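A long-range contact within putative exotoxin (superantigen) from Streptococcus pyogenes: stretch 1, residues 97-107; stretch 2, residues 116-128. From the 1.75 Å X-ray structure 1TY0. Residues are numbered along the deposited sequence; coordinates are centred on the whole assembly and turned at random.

Stretch 1 (97-107) SNSENSKIVGN
Stretch 2, residues 116-128: KTLINPIKIDKPI

The stretches run antiparallel, their strands 105-107 and 116-119 at 157°, and bury 877 Å² between them. The register pairs V105 with I119, G106 with L118 and N107 with T117. G106 and L118 form the hydrogen-bonded pair: G106 N to L118 O is 3.0 Å, L118 N to G106 O is 2.7 Å. V105, N107, T117 and I119 share one face; V105 CG1 meets T117 CG2 at 3.6 Å. Water 2 bridges N107 OD1 and T117 OG1, 2.7 Å from each.

I104 covers the most surface. It is extended (-116/113), with N120 turned to 49/49. N120 N donates to I104 O at 2.8 Å, and I104 N donates to N120 OD1 at 2.9 Å, so the N120 side chain (chi1 m) takes the place of a backbone acceptor. The I104 side chain (m, t) is buried; its CD1 lies 4.1 Å from both I122 CG1 and I124 CG1, an apolar cluster.

Beyond this, water 1 joins the loops, donating to S102 O at 2.9 Å and accepting from I124 N at 3.0 Å.

E100 (-67/143) meets D125 (-92/-11). E100 N donates to D125 O at 2.6 Å, and D125 CA approaches E100 O at 3.4 Å in a CA-H...O contact. The E100 side chain (m, m, chi3 -62°) lays CG 3.5 Å from P127 CD.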

# COMPACT_ATOMS: atom_id res chain seq x y z
N SER A 97 -26.17 0.91 2.09
CA SER A 97 -25.46 -0.21 1.48
C SER A 97 -24.10 0.18 0.90
O SER A 97 -23.37 -0.68 0.40
CB SER A 97 -26.33 -0.84 0.38
OG SER A 97 -26.68 0.12 -0.60
N ASN A 98 -23.77 1.46 0.96
CA ASN A 98 -22.50 1.95 0.44
C ASN A 98 -22.25 1.44 -0.97
O ASN A 98 -21.21 0.85 -1.26
CB ASN A 98 -21.36 1.52 1.37
CG ASN A 98 -21.50 2.08 2.77
OD1 ASN A 98 -21.56 3.30 2.95
ND2 ASN A 98 -21.55 1.20 3.76
N SER A 99 -23.22 1.66 -1.85
CA SER A 99 -23.13 1.22 -3.23
C SER A 99 -23.64 2.31 -4.17
O SER A 99 -24.37 2.03 -5.13
CB SER A 99 -23.95 -0.05 -3.43
OG SER A 99 -25.32 0.19 -3.17
N GLU A 100 -23.27 3.55 -3.87
CA GLU A 100 -23.67 4.69 -4.67
C GLU A 100 -23.04 4.62 -6.06
O GLU A 100 -21.89 4.20 -6.21
CB GLU A 100 -23.27 5.99 -3.99
CG GLU A 100 -23.87 6.18 -2.61
CD GLU A 100 -25.39 6.21 -2.65
OE1 GLU A 100 -25.95 7.12 -3.29
OE2 GLU A 100 -26.01 5.32 -2.04
N ASN A 101 -23.79 5.04 -7.06
CA ASN A 101 -23.30 5.04 -8.43
C ASN A 101 -23.53 6.43 -9.00
O ASN A 101 -24.20 6.60 -10.02
CB ASN A 101 -24.03 3.98 -9.25
CG ASN A 101 -23.63 2.57 -8.85
OD1 ASN A 101 -22.50 2.13 -9.11
ND2 ASN A 101 -24.54 1.85 -8.21
N SER A 102 -22.97 7.42 -8.31
CA SER A 102 -23.08 8.81 -8.72
C SER A 102 -21.96 9.18 -9.68
O SER A 102 -20.84 8.68 -9.57
CB SER A 102 -23.04 9.72 -7.49
OG SER A 102 -23.22 11.08 -7.86
N LYS A 103 -22.27 10.08 -10.61
CA LYS A 103 -21.31 10.53 -11.61
C LYS A 103 -20.39 11.61 -11.05
O LYS A 103 -20.84 12.54 -10.39
CB LYS A 103 -22.08 11.06 -12.82
CG LYS A 103 -21.23 11.46 -14.01
CD LYS A 103 -22.10 11.93 -15.16
CE LYS A 103 -21.27 12.22 -16.40
NZ LYS A 103 -22.11 12.67 -17.55
N ILE A 104 -19.09 11.46 -11.30
CA ILE A 104 -18.11 12.44 -10.84
C ILE A 104 -17.47 13.09 -12.06
O ILE A 104 -16.76 12.44 -12.83
CB ILE A 104 -17.02 11.78 -9.97
CG1 ILE A 104 -17.66 11.17 -8.72
CG2 ILE A 104 -15.97 12.82 -9.58
CD1 ILE A 104 -16.68 10.44 -7.81
N VAL A 105 -17.74 14.38 -12.24
CA VAL A 105 -17.21 15.13 -13.37
C VAL A 105 -16.32 16.26 -12.90
O VAL A 105 -16.55 16.86 -11.86
CB VAL A 105 -18.37 15.72 -14.21
CG1 VAL A 105 -17.82 16.48 -15.41
CG2 VAL A 105 -19.29 14.60 -14.67
N GLY A 106 -15.28 16.54 -13.68
CA GLY A 106 -14.37 17.61 -13.33
C GLY A 106 -13.68 18.22 -14.52
O GLY A 106 -13.75 17.69 -15.64
N ASN A 107 -13.02 19.35 -14.29
CA ASN A 107 -12.31 20.06 -15.34
C ASN A 107 -10.82 20.02 -15.08
O ASN A 107 -10.38 20.17 -13.94
CB ASN A 107 -12.75 21.53 -15.40
CG ASN A 107 -14.21 21.68 -15.77
OD1 ASN A 107 -14.63 21.28 -16.85
ND2 ASN A 107 -14.99 22.28 -14.87
N LYS A 116 -9.58 19.43 -20.77
CA LYS A 116 -10.57 18.37 -20.94
C LYS A 116 -11.53 18.28 -19.77
O LYS A 116 -11.21 18.70 -18.66
CB LYS A 116 -9.87 17.02 -21.13
CG LYS A 116 -10.82 15.84 -21.28
CD LYS A 116 -10.07 14.55 -21.56
CE LYS A 116 -11.03 13.40 -21.82
NZ LYS A 116 -10.31 12.14 -22.17
N THR A 117 -12.71 17.74 -20.03
CA THR A 117 -13.70 17.53 -18.99
C THR A 117 -13.55 16.05 -18.64
O THR A 117 -13.77 15.18 -19.48
CB THR A 117 -15.14 17.80 -19.50
OG1 THR A 117 -15.29 19.19 -19.81
CG2 THR A 117 -16.16 17.42 -18.43
N LEU A 118 -13.15 15.78 -17.41
CA LEU A 118 -12.95 14.41 -16.96
C LEU A 118 -14.27 13.80 -16.51
O LEU A 118 -14.95 14.36 -15.65
CB LEU A 118 -11.94 14.37 -15.81
CG LEU A 118 -10.59 15.03 -16.09
CD1 LEU A 118 -9.76 15.04 -14.82
CD2 LEU A 118 -9.86 14.28 -17.20
N ILE A 119 -14.62 12.67 -17.11
CA ILE A 119 -15.86 11.98 -16.76
C ILE A 119 -15.54 10.69 -16.01
O ILE A 119 -14.92 9.77 -16.55
CB ILE A 119 -16.69 11.64 -18.02
CG1 ILE A 119 -16.96 12.92 -18.82
CG2 ILE A 119 -18.01 10.99 -17.61
CD1 ILE A 119 -17.72 12.69 -20.11
N ASN A 120 -15.96 10.63 -14.75
CA ASN A 120 -15.71 9.47 -13.90
C ASN A 120 -14.26 9.01 -13.92
O ASN A 120 -13.98 7.82 -14.12
CB ASN A 120 -16.63 8.32 -14.31
CG ASN A 120 -18.09 8.62 -14.05
OD1 ASN A 120 -18.45 9.14 -12.99
ND2 ASN A 120 -18.95 8.29 -15.02
N PRO A 121 -13.32 9.94 -13.72
CA PRO A 121 -11.89 9.58 -13.71
C PRO A 121 -11.62 8.71 -12.49
O PRO A 121 -10.69 7.90 -12.47
CB PRO A 121 -11.20 10.94 -13.64
CG PRO A 121 -12.17 11.77 -12.88
CD PRO A 121 -13.50 11.38 -13.47
N ILE A 122 -12.45 8.90 -11.46
CA ILE A 122 -12.36 8.14 -10.23
C ILE A 122 -13.77 7.74 -9.83
O ILE A 122 -14.75 8.28 -10.35
CB ILE A 122 -11.75 8.98 -9.07
CG1 ILE A 122 -12.65 10.17 -8.75
CG2 ILE A 122 -10.34 9.43 -9.44
CD1 ILE A 122 -12.24 10.92 -7.49
N LYS A 123 -13.89 6.79 -8.92
CA LYS A 123 -15.20 6.36 -8.48
C LYS A 123 -15.26 6.27 -6.96
O LYS A 123 -14.34 5.79 -6.31
CB LYS A 123 -15.56 5.01 -9.11
CG LYS A 123 -17.01 4.59 -8.88
CD LYS A 123 -17.42 3.42 -9.77
CE LYS A 123 -18.91 3.15 -9.66
NZ LYS A 123 -19.36 2.10 -10.62
N ILE A 124 -16.36 6.77 -6.41
CA ILE A 124 -16.60 6.75 -4.97
C ILE A 124 -18.01 6.18 -4.79
O ILE A 124 -18.98 6.75 -5.28
CB ILE A 124 -16.53 8.17 -4.38
CG1 ILE A 124 -15.09 8.70 -4.51
CG2 ILE A 124 -16.97 8.16 -2.92
CD1 ILE A 124 -14.89 10.09 -3.96
N ASP A 125 -18.10 5.05 -4.09
CA ASP A 125 -19.37 4.37 -3.87
C ASP A 125 -20.14 4.74 -2.61
O ASP A 125 -21.30 4.37 -2.45
CB ASP A 125 -19.15 2.85 -3.90
CG ASP A 125 -18.82 2.34 -5.29
OD1 ASP A 125 -18.96 3.10 -6.26
OD2 ASP A 125 -18.42 1.16 -5.41
N LYS A 126 -19.51 5.48 -1.70
CA LYS A 126 -20.19 5.87 -0.48
C LYS A 126 -20.88 7.23 -0.65
O LYS A 126 -20.36 8.11 -1.34
CB LYS A 126 -19.21 5.89 0.71
CG LYS A 126 -17.89 6.59 0.45
CD LYS A 126 -16.99 6.58 1.69
CE LYS A 126 -16.41 5.20 1.98
NZ LYS A 126 -15.50 4.72 0.89
N PRO A 127 -22.06 7.41 -0.03
CA PRO A 127 -22.83 8.66 -0.10
C PRO A 127 -22.20 9.82 0.67
O PRO A 127 -22.50 10.98 0.39
CB PRO A 127 -24.19 8.24 0.47
CG PRO A 127 -23.81 7.21 1.49
CD PRO A 127 -22.79 6.39 0.74
N ILE A 128 -21.34 9.49 1.62
CA ILE A 128 -20.63 10.47 2.43
C ILE A 128 -19.18 10.02 2.36
O ILE A 128 -18.88 8.88 2.70
CB ILE A 128 -21.11 10.43 3.90
CG1 ILE A 128 -22.61 10.72 3.96
CG2 ILE A 128 -20.36 11.45 4.72
CD1 ILE A 128 -23.20 10.53 5.34
O HOH W 1 -18.56 7.39 -8.35
O HOH W 2 -16.72 21.06 -18.49